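Local coordinates for serine-tRNA ligase (Naegleria fowleri, PDB 6BLJ) that joins serine to its cognate tRNA in the cytoplasm by way of a seryl-adenylate, as a class II aminoacyl-tRNA synthetase, at the interface of chains A and B and the interface of chains A and C. Residues are numbered along the deposited sequence; one frame, centred on the assembly and turned at random. Chains: chain A/B/C, Serine-tRNA ligase.

Contact 1: the interface of chains A and B. Residues chain A 93-94, 96, 128; chain B 429-431.
The backbone of B:Lys429 to B:Gln431, in a loop turn with B:Lys430 at phi/psi -62°/-25°, presents the carbonyl groups of B:Lys429 and B:Lys430 to A:Tyr96 and A:His128. No nitrogen or oxygen of one chain reaches the other directly for a hydrogen bond, so water mediates the polar link. Water 1 lies 2.7 Å from the phenolic OH of A:Tyr96, in the plane of that ring, and 2.9 Å from the imidazole ND1 of A:His128. It also lies 2.6 Å from the carbonyl O of B:Lys429, so that one water joins two aromatic side chains of chain A to the backbone of chain B.

The imidazole of A:His128 also turns an edge to the loop. Its CE1 carbon points at the carbonyl O of B:Lys430, 3.2 Å away and in the ring plane; ND1 and NE2 flank that approach at longer range. With CG anti to the carbonyl carbon (chi1 -67°), the A:Tyr96 ring extends alongside the turn, and its CE2 edge packs 4.0 Å from CA of B:Lys430. On the flank, the carboxylate OD1 of A:Asp94 comes within 4.0 Å of CB of B:Lys430, whose side chain is incompletely modelled; the structure alone does not show where its amino group goes.

A:Asp93, A:Asp94 and A:Tyr96 belong to the seryl-tRNA synthetase N-terminal domain, and A:His128 to helix 114-147, which with helix 38-76 forms the family's long tRNA-binding arm. The chain B loop lies between strands 424-425 and 436-437.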
ATOM      1  N   ASP A  93      50.277 -11.272  11.732  1.00 50.35           N
ATOM      2  CA  ASP A  93      50.030 -10.009  11.041  1.00 55.06           C
ATOM      3  C   ASP A  93      49.911 -10.207   9.535  1.00 58.08           C
ATOM      4  O   ASP A  93      49.215  -9.437   8.863  1.00 63.29           O
ATOM      5  CB  ASP A  93      51.144  -9.004  11.345  1.00 58.02           C
ATOM      6  CG  ASP A  93      50.993  -8.347  12.705  1.00 63.36           C
ATOM      7  OD1 ASP A  93      49.915  -8.483  13.329  1.00 63.64           O
ATOM      8  OD2 ASP A  93      51.960  -7.695  13.149  1.00 65.22           O
ATOM      9  N   ASP A  94      50.580 -11.228   8.990  1.00 54.49           N
ATOM     10  CA  ASP A  94      50.601 -11.453   7.549  1.00 55.66           C
ATOM     11  C   ASP A  94      51.022 -12.879   7.204  1.00 46.54           C
ATOM     12  O   ASP A  94      52.195 -13.118   6.903  1.00 40.76           O
ATOM     13  CB  ASP A  94      51.558 -10.460   6.885  1.00 58.56           C
ATOM     14  CG  ASP A  94      51.461 -10.475   5.369  1.00 61.39           C
ATOM     15  OD1 ASP A  94      50.507 -11.080   4.829  1.00 52.83           O
ATOM     16  OD2 ASP A  94      52.348  -9.877   4.719  1.00 65.82           O
ATOM     17  N   TYR A  96      50.396 -14.566   4.602  1.00 36.60           N
ATOM     18  CA  TYR A  96      50.713 -14.706   3.184  1.00 42.31           C
ATOM     19  C   TYR A  96      52.213 -14.612   2.911  1.00 44.58           C
ATOM     20  O   TYR A  96      52.713 -15.258   1.985  1.00 42.31           O
ATOM     21  CB  TYR A  96      49.965 -13.642   2.391  1.00 36.82           C
ATOM     22  CG  TYR A  96      48.470 -13.834   2.392  1.00 43.32           C
ATOM     23  CD1 TYR A  96      47.857 -14.590   1.406  1.00 38.32           C
ATOM     24  CD2 TYR A  96      47.669 -13.258   3.377  1.00 35.42           C
ATOM     25  CE1 TYR A  96      46.501 -14.772   1.386  1.00 36.94           C
ATOM     26  CE2 TYR A  96      46.287 -13.432   3.366  1.00 35.70           C
ATOM     27  CZ  TYR A  96      45.716 -14.198   2.366  1.00 37.03           C
ATOM     28  OH  TYR A  96      44.361 -14.401   2.314  1.00 34.74           O
ATOM     29  N   HIS A 128      41.267 -17.173   8.109  1.00 36.28           N
ATOM     30  CA  HIS A 128      41.384 -16.803   6.705  1.00 34.24           C
ATOM     31  C   HIS A 128      40.496 -17.630   5.781  1.00 33.96           C
ATOM     32  O   HIS A 128      39.836 -17.068   4.899  1.00 36.44           O
ATOM     33  CB  HIS A 128      42.845 -16.905   6.271  1.00 33.67           C
ATOM     34  CG  HIS A 128      43.737 -15.976   7.024  1.00 42.56           C
ATOM     35  ND1 HIS A 128      44.198 -14.792   6.492  1.00 41.71           N
ATOM     36  CD2 HIS A 128      44.275 -16.069   8.265  1.00 42.30           C
ATOM     37  CE1 HIS A 128      44.966 -14.185   7.382  1.00 40.33           C
ATOM     38  NE2 HIS A 128      45.034 -14.942   8.462  1.00 41.63           N
TER
ATOM     39  N   LYS B 429      43.136  -7.984   2.678  1.00 51.65           N
ATOM     40  CA  LYS B 429      42.557  -8.995   3.556  1.00 56.83           C
ATOM     41  C   LYS B 429      43.625  -9.782   4.317  1.00 55.98           C
ATOM     42  O   LYS B 429      43.387 -10.929   4.726  1.00 53.46           O
ATOM     43  CB  LYS B 429      41.661  -9.938   2.751  1.00 57.43           C
ATOM     44  N   LYS B 430      44.799  -9.174   4.535  1.00 55.16           N
ATOM     45  CA  LYS B 430      45.926  -9.882   5.136  1.00 53.87           C
ATOM     46  C   LYS B 430      45.634 -10.378   6.548  1.00 50.37           C
ATOM     47  O   LYS B 430      46.280 -11.331   6.996  1.00 51.68           O
ATOM     48  CB  LYS B 430      47.163  -8.979   5.156  1.00 53.93           C
ATOM     49  N   GLN B 431      44.702  -9.746   7.261  1.00 51.27           N
ATOM     50  CA  GLN B 431      44.317 -10.155   8.606  1.00 53.75           C
ATOM     51  C   GLN B 431      43.049 -11.000   8.621  1.00 52.50           C
ATOM     52  O   GLN B 431      42.534 -11.302   9.705  1.00 41.66           O
ATOM     53  CB  GLN B 431      44.125  -8.925   9.497  1.00 56.84           C
ATOM     54  CG  GLN B 431      45.220  -7.879   9.368  1.00 60.49           C
ATOM     55  CD  GLN B 431      44.705  -6.466   9.608  1.00 65.50           C
ATOM     56  OE1 GLN B 431      43.837  -5.967   8.876  1.00 57.90           O
ATOM     57  NE2 GLN B 431      45.235  -5.815  10.639  1.00 67.30           N
TER
HETATM   58  O   HOH W   1      42.799 -13.469   4.262  1.00 37.89           O

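Contact 2: the interface of chains A and C. Residues chain A 269-271, 280, 313; chain C 249, 270-272, 274.
Antiparallel backbone pairing joins A:Thr270 to C:Thr272 through two hydrogen bonds. The amide N of A:Thr270 donates to the carbonyl O of C:Thr272 at 3.0 Å, and the amide N of C:Thr272 donates to the carbonyl O of A:Thr270 at 3.0 Å. A:Val271 and C:Val271 form the next bridge, their CG2 methyls meeting at 3.8 Å.

Aromatic and aliphatic packing builds the flank. The phenyl of C:Phe249 directs its CE2-CZ edge at one face of the A:Tyr269 ring, with the planes 64° apart and the centroids separated by 4.9 Å. A:Tyr269 has CG anti to its carbonyl carbon (chi1 -70°), and the CG1 methyl of C:Val271 sits above its CD1 rim at 3.5 Å, on the same side as the phenylalanine. Further round the same rim, CE1 of C:Phe249 meets the CD1 methyl of A:Leu280 at 3.7 Å. CD1 of A:Phe313 lies 3.7 Å from CZ of C:Phe249, the two side chains running antiparallel. The tip of the phenyl is thus inserted among A:Tyr269, A:Leu280 and A:Phe313.

Water completes the polar contacts: water 2 links the phenolic OH of A:Tyr269 to the carboxylate OE1 of C:Glu274. The aliphatic CB of that glutamate packs beside the tyrosine ring.

In the fold, strands 270-272 of the two catalytic cores pair across a two-fold axis, with A:Leu280 from strand 278-280. C:Phe249, on strand 249-251, closely follows motif 1, the class II dimer motif; A:Phe313, on strand 304-313, immediately precedes motif 2's A:Arg314, which lines the AMP pocket.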
ATOM      1  N   TYR A 269      -4.780  -6.894  -3.957  1.00 19.70           N
ATOM      2  CA  TYR A 269      -5.357  -6.698  -2.628  1.00 24.09           C
ATOM      3  C   TYR A 269      -4.690  -7.609  -1.594  1.00 24.63           C
ATOM      4  O   TYR A 269      -4.306  -8.744  -1.887  1.00 22.15           O
ATOM      5  CB  TYR A 269      -6.854  -7.014  -2.635  1.00 20.11           C
ATOM      6  CG  TYR A 269      -7.756  -6.042  -3.395  1.00 22.24           C
ATOM      7  CD1 TYR A 269      -8.283  -4.908  -2.773  1.00 18.53           C
ATOM      8  CD2 TYR A 269      -8.113  -6.294  -4.715  1.00 17.83           C
ATOM      9  CE1 TYR A 269      -9.134  -4.040  -3.454  1.00 22.92           C
ATOM     10  CE2 TYR A 269      -8.966  -5.434  -5.417  1.00 20.67           C
ATOM     11  CZ  TYR A 269      -9.471  -4.312  -4.790  1.00 18.57           C
ATOM     12  OH  TYR A 269     -10.328  -3.476  -5.473  1.00 21.05           O
ATOM     13  N   THR A 270      -4.611  -7.134  -0.350  1.00 21.91           N
ATOM     14  CA  THR A 270      -4.176  -7.971   0.767  1.00 22.09           C
ATOM     15  C   THR A 270      -5.394  -8.526   1.501  1.00 24.26           C
ATOM     16  O   THR A 270      -6.407  -7.831   1.647  1.00 23.84           O
ATOM     17  CB  THR A 270      -3.297  -7.161   1.733  1.00 27.24           C
ATOM     18  OG1 THR A 270      -2.104  -6.753   1.054  1.00 29.95           O
ATOM     19  CG2 THR A 270      -2.913  -7.985   2.970  1.00 31.90           C
ATOM     20  N   VAL A 271      -5.304  -9.774   1.970  1.00 21.86           N
ATOM     21  CA  VAL A 271      -6.389 -10.440   2.692  0.55 22.73           C
ATOM     22  C   VAL A 271      -5.856 -10.957   4.021  1.00 26.02           C
ATOM     23  O   VAL A 271      -4.861 -11.692   4.034  1.00 27.67           O
ATOM     24  CB  VAL A 271      -6.965 -11.605   1.868  0.55 25.25           C
ATOM     25  CG1 VAL A 271      -7.822 -12.509   2.747  0.55 29.56           C
ATOM     26  CG2 VAL A 271      -7.755 -11.057   0.721  0.55 21.85           C
ATOM     27  N   LEU A 280      -5.211 -11.552  -2.798  1.00 21.26           N
ATOM     28  CA  LEU A 280      -6.168 -12.028  -3.791  1.00 18.49           C
ATOM     29  C   LEU A 280      -5.468 -12.100  -5.145  1.00 26.08           C
ATOM     30  O   LEU A 280      -4.683 -11.217  -5.504  1.00 20.97           O
ATOM     31  CB  LEU A 280      -7.373 -11.089  -3.884  1.00 18.24           C
ATOM     32  CG  LEU A 280      -8.294 -11.002  -2.660  1.00 25.01           C
ATOM     33  CD1 LEU A 280      -9.364  -9.944  -2.853  1.00 20.86           C
ATOM     34  CD2 LEU A 280      -8.943 -12.364  -2.375  1.00 26.63           C
ATOM     35  N   PHE A 313      -9.021 -10.406  -9.102  1.00 20.80           N
ATOM     36  CA  PHE A 313      -9.190  -9.180  -8.326  1.00 17.82           C
ATOM     37  C   PHE A 313      -8.036  -8.232  -8.607  1.00 22.17           C
ATOM     38  O   PHE A 313      -6.866  -8.625  -8.506  1.00 22.57           O
ATOM     39  CB  PHE A 313      -9.265  -9.476  -6.829  1.00 19.89           C
ATOM     40  CG  PHE A 313     -10.342 -10.478  -6.450  1.00 20.31           C
ATOM     41  CD1 PHE A 313     -11.604 -10.050  -6.050  1.00 26.20           C
ATOM     42  CD2 PHE A 313     -10.083 -11.844  -6.485  1.00 24.20           C
ATOM     43  CE1 PHE A 313     -12.591 -10.978  -5.677  1.00 23.60           C
ATOM     44  CE2 PHE A 313     -11.066 -12.775  -6.127  1.00 28.04           C
ATOM     45  CZ  PHE A 313     -12.311 -12.338  -5.722  1.00 23.39           C
TER
ATOM     46  N   PHE C 249     -16.857  -8.199  -2.308  1.00 22.55           N
ATOM     47  CA  PHE C 249     -16.403  -7.245  -1.290  1.00 30.19           C
ATOM     48  C   PHE C 249     -17.588  -6.483  -0.744  1.00 21.58           C
ATOM     49  O   PHE C 249     -18.446  -6.057  -1.517  1.00 24.67           O
ATOM     50  CB  PHE C 249     -15.547  -6.090  -1.837  1.00 32.71           C
ATOM     51  CG  PHE C 249     -14.332  -6.462  -2.555  1.00 27.40           C
ATOM     52  CD1 PHE C 249     -13.654  -7.617  -2.278  1.00 30.61           C
ATOM     53  CD2 PHE C 249     -13.820  -5.574  -3.497  1.00 30.83           C
ATOM     54  CE1 PHE C 249     -12.492  -7.915  -2.955  1.00 32.55           C
ATOM     55  CE2 PHE C 249     -12.673  -5.862  -4.170  1.00 25.11           C
ATOM     56  CZ  PHE C 249     -12.005  -7.040  -3.903  1.00 27.20           C
ATOM     57  N   THR C 270     -10.731  -9.754   6.075  1.00 23.61           N
ATOM     58  CA  THR C 270     -10.548  -8.344   5.753  1.00 23.88           C
ATOM     59  C   THR C 270      -9.736  -8.190   4.471  1.00 27.65           C
ATOM     60  O   THR C 270      -8.761  -8.919   4.258  1.00 26.98           O
ATOM     61  CB  THR C 270      -9.849  -7.635   6.911  1.00 27.73           C
ATOM     62  OG1 THR C 270     -10.703  -7.701   8.058  1.00 28.84           O
ATOM     63  CG2 THR C 270      -9.560  -6.164   6.575  1.00 32.04           C
ATOM     64  N   VAL C 271     -10.130  -7.231   3.622  1.00 24.49           N
ATOM     65  CA  VAL C 271      -9.464  -6.957   2.349  0.56 25.56           C
ATOM     66  C   VAL C 271      -9.046  -5.496   2.324  1.00 29.10           C
ATOM     67  O   VAL C 271      -9.897  -4.613   2.490  1.00 30.07           O
ATOM     68  CB  VAL C 271     -10.386  -7.255   1.160  0.56 26.59           C
ATOM     69  CG1 VAL C 271      -9.743  -6.780  -0.139  0.56 28.41           C
ATOM     70  CG2 VAL C 271     -10.669  -8.709   1.106  0.56 21.63           C
ATOM     71  N   THR C 272      -7.760  -5.236   2.082  1.00 23.91           N
ATOM     72  CA  THR C 272      -7.216  -3.884   2.093  1.00 25.59           C
ATOM     73  C   THR C 272      -6.436  -3.575   0.814  1.00 25.66           C
ATOM     74  O   THR C 272      -5.962  -4.474   0.116  1.00 24.56           O
ATOM     75  CB  THR C 272      -6.283  -3.686   3.297  1.00 33.42           C
ATOM     76  OG1 THR C 272      -5.145  -4.535   3.136  1.00 32.39           O
ATOM     77  CG2 THR C 272      -6.984  -4.049   4.605  1.00 29.50           C
ATOM     78  N   GLU C 274      -7.330  -0.765  -1.583  1.00 25.39           N
ATOM     79  CA  GLU C 274      -7.987   0.207  -2.454  1.00 30.13           C
ATOM     80  C   GLU C 274      -9.202   0.792  -1.747  1.00 24.82           C
ATOM     81  O   GLU C 274     -10.094   0.042  -1.328  1.00 25.76           O
ATOM     82  CB  GLU C 274      -8.392  -0.433  -3.789  1.00 23.55           C
ATOM     83  CG  GLU C 274      -8.583   0.589  -4.927  1.00 26.72           C
ATOM     84  CD  GLU C 274      -9.961   1.256  -4.932  1.00 28.94           C
ATOM     85  OE1 GLU C 274     -10.940   0.699  -4.376  1.00 29.55           O
ATOM     86  OE2 GLU C 274     -10.062   2.342  -5.528  1.00 31.04           O
TER
HETATM   87  O   HOH W   2     -11.858  -1.809  -4.032  1.00 21.92           O

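Contact 1 and contact 2 lie about 55 Å apart, measured between the centres of their C-alpha atoms, and use different residues and elements of chain A. Contact 2 belongs to a two-fold symmetric interface between catalytic cores, as expected for the dimer typical of class II synthetases, and its twin repeats with the chains exchanged. Contact 1 belongs to an interface without exact two-fold symmetry, in which the N-terminal region of one copy meets a loop of another; it may reflect packing in the crystal. Together they illustrate how paired strands and a water-bridged surface patch can join copies of the same protein very differently.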